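Long-range contacts in putative transcriptional regulator, sugar-binding family (Arthrobacter aurescens, PDB 3NZE), which probably acts as a SorC-family transcriptional regulator that binds DNA and answers to a sugar ligand through the domain crystallised here: residues V22-P28 against T249-E255; L12-I16 against A258-V262. All coordinates share one frame; numbering follows the deposited sequence.

Contact 1: V22-P28 against T249-E255; sequences VDVHVVP and TDLILDE
Strands 23-27 and 250-254 lie side by side as a parallel pair of the central sheet of the putative sugar-binding domain, D23 beside D250 and V27 beside D254, their directions 13° apart. Six backbone hydrogen bonds alternate along them. At the start D23 N gives to T249 O (3.0 Å), in the middle H25 N gives to L251 O (2.9 Å), and at the end E255 N gives to V27 O (3.0 Å), where the chain turns into helix 255-261. On the face of V24 and V26, L253 CD2 rests against both valines, 3.8 Å from V24 CG2 and 4.0 Å from V26 CG2; it gets there because CG is set between the backbone N and the carbonyl carbon (chi1 81°). On the other face V27 CG2 meets I252 CG2 at 3.9 Å, while D23 and D250 bring like charges near each other; a water lies within hydrogen-bonding distance of both, 2.8 Å from D23 OD2 and 3.1 Å from D250 OD1, and may bridge them. D250 OD2 also has a salt bridge to R225. With strand 225-230 continuing the sheet beyond 250-254, the pairing is consistent with the parallel core of a Rossmann-like alpha/beta fold.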
loop_
_atom_site.group_PDB
_atom_site.type_symbol
_atom_site.label_atom_id
_atom_site.label_comp_id
_atom_site.label_asym_id
_atom_site.label_seq_id
_atom_site.Cartn_x
_atom_site.Cartn_y
_atom_site.Cartn_z
ATOM N N VAL A 22 -3.485 6.507 -14.795
ATOM C CA VAL A 22 -4.208 5.670 -13.844
ATOM C C VAL A 22 -5.628 6.194 -13.723
ATOM O O VAL A 22 -5.881 7.370 -13.980
ATOM C CB VAL A 22 -3.582 5.687 -12.441
ATOM C CG1 VAL A 22 -2.223 5.030 -12.466
ATOM C CG2 VAL A 22 -3.507 7.121 -11.909
ATOM N N ASP A 23 -6.562 5.322 -13.347
ATOM C CA ASP A 23 -7.888 5.792 -12.996
ATOM C C ASP A 23 -7.776 6.414 -11.612
ATOM O O ASP A 23 -6.956 5.981 -10.796
ATOM C CB ASP A 23 -8.920 4.661 -13.074
ATOM C CG ASP A 23 -9.335 4.361 -14.519
ATOM O OD1 ASP A 23 -10.106 5.163 -15.079
ATOM O OD2 ASP A 23 -8.890 3.348 -15.096
ATOM N N VAL A 24 -8.557 7.455 -11.357
ATOM C CA VAL A 24 -8.374 8.220 -10.126
ATOM C C VAL A 24 -9.659 8.789 -9.550
ATOM O O VAL A 24 -10.562 9.199 -10.289
ATOM C CB VAL A 24 -7.349 9.361 -10.350
ATOM C CG1 VAL A 24 -7.787 10.240 -11.488
ATOM C CG2 VAL A 24 -7.138 10.184 -9.073
ATOM N N HIS A 25 -9.731 8.791 -8.218
ATOM C CA HIS A 25 -10.792 9.443 -7.471
ATOM C C HIS A 25 -10.150 10.453 -6.531
ATOM O O HIS A 25 -9.361 10.088 -5.654
ATOM C CB HIS A 25 -11.595 8.427 -6.650
ATOM C CG HIS A 25 -12.498 7.567 -7.477
ATOM N ND1 HIS A 25 -12.084 6.382 -8.044
ATOM C CD2 HIS A 25 -13.792 7.727 -7.840
ATOM C CE1 HIS A 25 -13.085 5.847 -8.719
ATOM N NE2 HIS A 25 -14.133 6.644 -8.612
ATOM N N VAL A 26 -10.487 11.721 -6.723
ATOM C CA VAL A 26 -9.982 12.782 -5.866
ATOM C C VAL A 26 -11.061 13.098 -4.848
ATOM O O VAL A 26 -12.200 13.384 -5.206
ATOM C CB VAL A 26 -9.627 14.040 -6.698
ATOM C CG1 VAL A 26 -9.335 15.214 -5.786
ATOM C CG2 VAL A 26 -8.427 13.754 -7.591
ATOM N N VAL A 27 -10.700 13.024 -3.574
ATOM C CA VAL A 27 -11.652 13.237 -2.489
ATOM C C VAL A 27 -11.568 14.668 -2.002
ATOM O O VAL A 27 -10.544 15.081 -1.468
ATOM C CB VAL A 27 -11.352 12.277 -1.322
ATOM C CG1 VAL A 27 -12.383 12.426 -0.192
ATOM C CG2 VAL A 27 -11.314 10.843 -1.830
ATOM N N PRO A 28 -12.648 15.441 -2.193
ATOM C CA PRO A 28 -12.659 16.809 -1.672
ATOM C C PRO A 28 -12.593 16.792 -0.146
ATOM O O PRO A 28 -13.379 16.100 0.502
ATOM C CB PRO A 28 -14.007 17.356 -2.159
ATOM C CG PRO A 28 -14.352 16.510 -3.340
ATOM C CD PRO A 28 -13.856 15.144 -2.985
ATOM N N THR A 249 -3.161 0.862 -10.703
ATOM C CA THR A 249 -4.103 1.036 -11.809
ATOM C C THR A 249 -5.217 2.010 -11.400
ATOM O O THR A 249 -5.808 2.686 -12.243
ATOM C CB THR A 249 -4.741 -0.302 -12.258
ATOM O OG1 THR A 249 -5.369 -0.934 -11.129
ATOM C CG2 THR A 249 -3.693 -1.237 -12.828
ATOM N N ASP A 250 -5.509 2.061 -10.100
ATOM C CA ASP A 250 -6.569 2.890 -9.549
ATOM C C ASP A 250 -6.018 3.644 -8.346
ATOM O O ASP A 250 -5.374 3.060 -7.482
ATOM C CB ASP A 250 -7.754 2.028 -9.110
ATOM C CG ASP A 250 -8.340 1.218 -10.255
ATOM O OD1 ASP A 250 -9.299 1.690 -10.905
ATOM O OD2 ASP A 250 -7.832 0.114 -10.516
ATOM N N LEU A 251 -6.247 4.943 -8.308
ATOM C CA LEU A 251 -5.673 5.769 -7.252
ATOM C C LEU A 251 -6.768 6.546 -6.545
ATOM O O LEU A 251 -7.632 7.134 -7.196
ATOM C CB LEU A 251 -4.665 6.735 -7.880
ATOM C CG LEU A 251 -4.056 7.833 -7.011
ATOM C CD1 LEU A 251 -3.145 7.208 -5.949
ATOM C CD2 LEU A 251 -3.275 8.815 -7.873
ATOM N N ILE A 252 -6.746 6.537 -5.212
ATOM C CA ILE A 252 -7.645 7.371 -4.419
ATOM C C ILE A 252 -6.794 8.262 -3.522
ATOM O O ILE A 252 -5.930 7.765 -2.799
ATOM C CB ILE A 252 -8.599 6.527 -3.550
ATOM C CG1 ILE A 252 -9.418 5.572 -4.421
ATOM C CG2 ILE A 252 -9.549 7.436 -2.741
ATOM C CD1 ILE A 252 -8.832 4.201 -4.520
ATOM N N LEU A 253 -7.003 9.577 -3.590
ATOM C CA LEU A 253 -6.187 10.499 -2.802
ATOM C C LEU A 253 -6.945 11.775 -2.489
ATOM O O LEU A 253 -7.941 12.090 -3.138
ATOM C CB LEU A 253 -4.870 10.825 -3.516
ATOM C CG LEU A 253 -4.861 11.880 -4.632
ATOM C CD1 LEU A 253 -3.433 12.164 -5.081
ATOM C CD2 LEU A 253 -5.713 11.472 -5.838
ATOM N N ASP A 254 -6.476 12.510 -1.480
ATOM C CA ASP A 254 -7.174 13.716 -1.063
ATOM C C ASP A 254 -6.855 14.872 -2.000
ATOM O O ASP A 254 -5.823 14.870 -2.675
ATOM C CB ASP A 254 -6.783 14.098 0.362
ATOM C CG ASP A 254 -5.310 14.425 0.488
ATOM O OD1 ASP A 254 -4.492 13.483 0.430
ATOM O OD2 ASP A 254 -4.977 15.629 0.635
ATOM N N GLU A 255 -7.745 15.856 -2.000
ATOM C CA GLU A 255 -7.653 17.034 -2.855
ATOM C C GLU A 255 -6.296 17.728 -2.770
ATOM O O GLU A 255 -5.709 18.067 -3.792
ATOM C CB GLU A 255 -8.778 18.003 -2.481
ATOM C CG GLU A 255 -8.821 19.290 -3.275
ATOM C CD GLU A 255 -9.936 20.207 -2.798
ATOM O OE1 GLU A 255 -10.829 19.729 -2.062
ATOM O OE2 GLU A 255 -9.915 21.403 -3.152
HETATM O O HOH W 1 -8.278 0.961 -13.721
HETATM O O HOH W 2 -5.749 2.225 -15.059
HETATM O O HOH W 3 -9.706 5.099 -8.234
#

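Contact 2: L12-I16 against A258-V262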
loop_
_atom_site.group_PDB
_atom_site.type_symbol
_atom_site.label_atom_id
_atom_site.label_comp_id
_atom_site.label_asym_id
_atom_site.label_seq_id
_atom_site.Cartn_x
_atom_site.Cartn_y
_atom_site.Cartn_z
ATOM N N LEU A 12 -9.216 17.807 -11.481
ATOM C CA LEU A 12 -7.974 17.214 -10.996
ATOM C C LEU A 12 -7.882 15.740 -11.404
ATOM O O LEU A 12 -6.797 15.251 -11.725
ATOM C CB LEU A 12 -7.843 17.373 -9.473
ATOM C CG LEU A 12 -7.650 18.828 -9.017
ATOM C CD1 LEU A 12 -7.917 18.982 -7.520
ATOM C CD2 LEU A 12 -6.252 19.313 -9.364
ATOM N N GLU A 13 -9.015 15.037 -11.389
ATOM C CA GLU A 13 -9.026 13.635 -11.798
ATOM C C GLU A 13 -8.594 13.544 -13.251
ATOM O O GLU A 13 -7.771 12.703 -13.614
ATOM C CB GLU A 13 -10.407 13.010 -11.604
ATOM C CG GLU A 13 -10.753 12.841 -10.135
ATOM C CD GLU A 13 -12.200 12.467 -9.880
ATOM O OE1 GLU A 13 -13.002 12.431 -10.841
ATOM O OE2 GLU A 13 -12.538 12.206 -8.705
ATOM N N SER A 14 -9.145 14.423 -14.079
ATOM C CA SER A 14 -8.805 14.415 -15.488
ATOM C C SER A 14 -7.317 14.644 -15.693
ATOM O O SER A 14 -6.667 13.947 -16.482
ATOM C CB SER A 14 -9.593 15.487 -16.237
ATOM O OG SER A 14 -9.284 15.432 -17.614
ATOM N N GLN A 15 -6.769 15.627 -14.982
ATOM C CA GLN A 15 -5.356 15.939 -15.125
ATOM C C GLN A 15 -4.471 14.772 -14.720
ATOM O O GLN A 15 -3.513 14.449 -15.414
ATOM C CB GLN A 15 -5.002 17.220 -14.363
ATOM C CG GLN A 15 -5.720 18.439 -14.937
ATOM C CD GLN A 15 -5.724 19.640 -14.012
ATOM O OE1 GLN A 15 -4.756 19.898 -13.299
ATOM N NE2 GLN A 15 -6.820 20.394 -14.031
ATOM N N ILE A 16 -4.783 14.142 -13.585
ATOM C CA ILE A 16 -4.002 13.003 -13.119
ATOM C C ILE A 16 -4.146 11.802 -14.054
ATOM O O ILE A 16 -3.160 11.126 -14.361
ATOM C CB ILE A 16 -4.394 12.634 -11.675
ATOM C CG1 ILE A 16 -3.989 13.773 -10.735
ATOM C CG2 ILE A 16 -3.766 11.310 -11.261
ATOM C CD1 ILE A 16 -4.614 13.689 -9.340
ATOM N N ALA A 258 -3.683 15.792 -4.501
ATOM C CA ALA A 258 -3.881 15.789 -5.953
ATOM C C ALA A 258 -3.362 17.083 -6.556
ATOM O O ALA A 258 -2.769 17.081 -7.635
ATOM C CB ALA A 258 -5.344 15.578 -6.303
ATOM N N ARG A 259 -3.575 18.186 -5.850
ATOM C CA ARG A 259 -3.088 19.480 -6.323
ATOM C C ARG A 259 -1.567 19.511 -6.373
ATOM O O ARG A 259 -0.977 20.090 -7.288
ATOM C CB ARG A 259 -3.638 20.612 -5.450
ATOM C CG ARG A 259 -5.126 20.882 -5.683
ATOM C CD ARG A 259 -5.606 22.126 -4.918
ATOM N NE ARG A 259 -7.057 22.147 -4.740
ATOM C CZ ARG A 259 -7.926 22.423 -5.712
ATOM N NH1 ARG A 259 -7.494 22.691 -6.939
ATOM N NH2 ARG A 259 -9.231 22.422 -5.463
ATOM N N ARG A 260 -0.935 18.878 -5.392
ATOM C CA ARG A 260 0.515 18.777 -5.361
ATOM C C ARG A 260 0.968 17.915 -6.529
ATOM O O ARG A 260 1.976 18.190 -7.176
ATOM C CB ARG A 260 0.978 18.151 -4.044
ATOM C CG ARG A 260 1.923 19.028 -3.242
ATOM C CD ARG A 260 2.892 18.181 -2.442
ATOM N NE ARG A 260 3.947 18.979 -1.822
ATOM C CZ ARG A 260 5.029 18.464 -1.247
ATOM N NH1 ARG A 260 5.205 17.149 -1.218
ATOM N NH2 ARG A 260 5.938 19.265 -0.706
ATOM N N LEU A 261 0.204 16.866 -6.801
ATOM C CA LEU A 261 0.588 15.886 -7.804
ATOM C C LEU A 261 0.586 16.487 -9.207
ATOM O O LEU A 261 1.383 16.092 -10.055
ATOM C CB LEU A 261 -0.326 14.657 -7.722
ATOM C CG LEU A 261 0.109 13.397 -8.466
ATOM C CD1 LEU A 261 1.458 12.883 -7.970
ATOM C CD2 LEU A 261 -0.952 12.312 -8.354
ATOM N N VAL A 262 -0.296 17.450 -9.453
ATOM C CA VAL A 262 -0.348 18.091 -10.761
ATOM C C VAL A 262 0.586 19.301 -10.788
ATOM O O VAL A 262 0.504 20.146 -11.679
ATOM C CB VAL A 262 -1.782 18.522 -11.166
ATOM C CG1 VAL A 262 -2.683 17.307 -11.368
ATOM C CG2 VAL A 262 -2.375 19.472 -10.137
#
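I16 pushes its CD1 methyl between A258 and L261 in the tightly packed part of the contact between helix 9-20 and the C-terminal helix 255-261. CD1 lies 3.7 Å from A258 CB and 4.0 Å from L261 CD2. With CG1 anti to the carbonyl carbon (chi1 -66°) and CD1 extended beyond it, the longer branch reaches across to the other helix, and on the way CG1 meets V262 CG1 at 3.8 Å. The small side chain of A258 lets the isoleucine come in close; beneath them V26 and L253 of the sheet close off the buried side. Cutting I16 back to an alanine would probably open a gap beside A258 and L261 and cost V262 CG1 an apolar neighbour. L12 belongs to the same buried part: the side chains of L12 and V262 cross at about a right angle, CD2 of L12 4.0 Å from CG2 of V262. The looser, partly exposed side is made by Q15, R259 and the outer side of V262. There L12 CD1 sits 3.8 Å from R259 NH1, over one face of the guanidinium and offset toward its rim, and Q15 lays CB against V262 CG1 (3.8 Å). Q15 NE2 bonds the D7 carboxylate, while R259 pairs with E255 and also bonds the D7 backbone. No hydrogen bond links the two segments directly: the contact is apolar, and the guanidinium face of R259 and the amide oxygen of Q15 add van der Waals contact only.

In the fold
From the N terminus the chain runs through helix 9-20 straight into strand 23-27, leaves for most of the domain, and returns as strand 250-254 followed directly by helix 255-261. Contact 2 therefore closes the longer loop, and contact 1 is nested inside it; nothing crosses. Their centres are about 9 Å apart. Both ends of the domain thus meet at one place, as paired strands in contact 1 and as helices packed on one face of those strands in contact 2. The two layers touch directly: E13 OE2 of helix 9-20 lies 2.9 Å from V26 N, a probable hydrogen bond to the side of strand 23-27 facing away from strand 250-254.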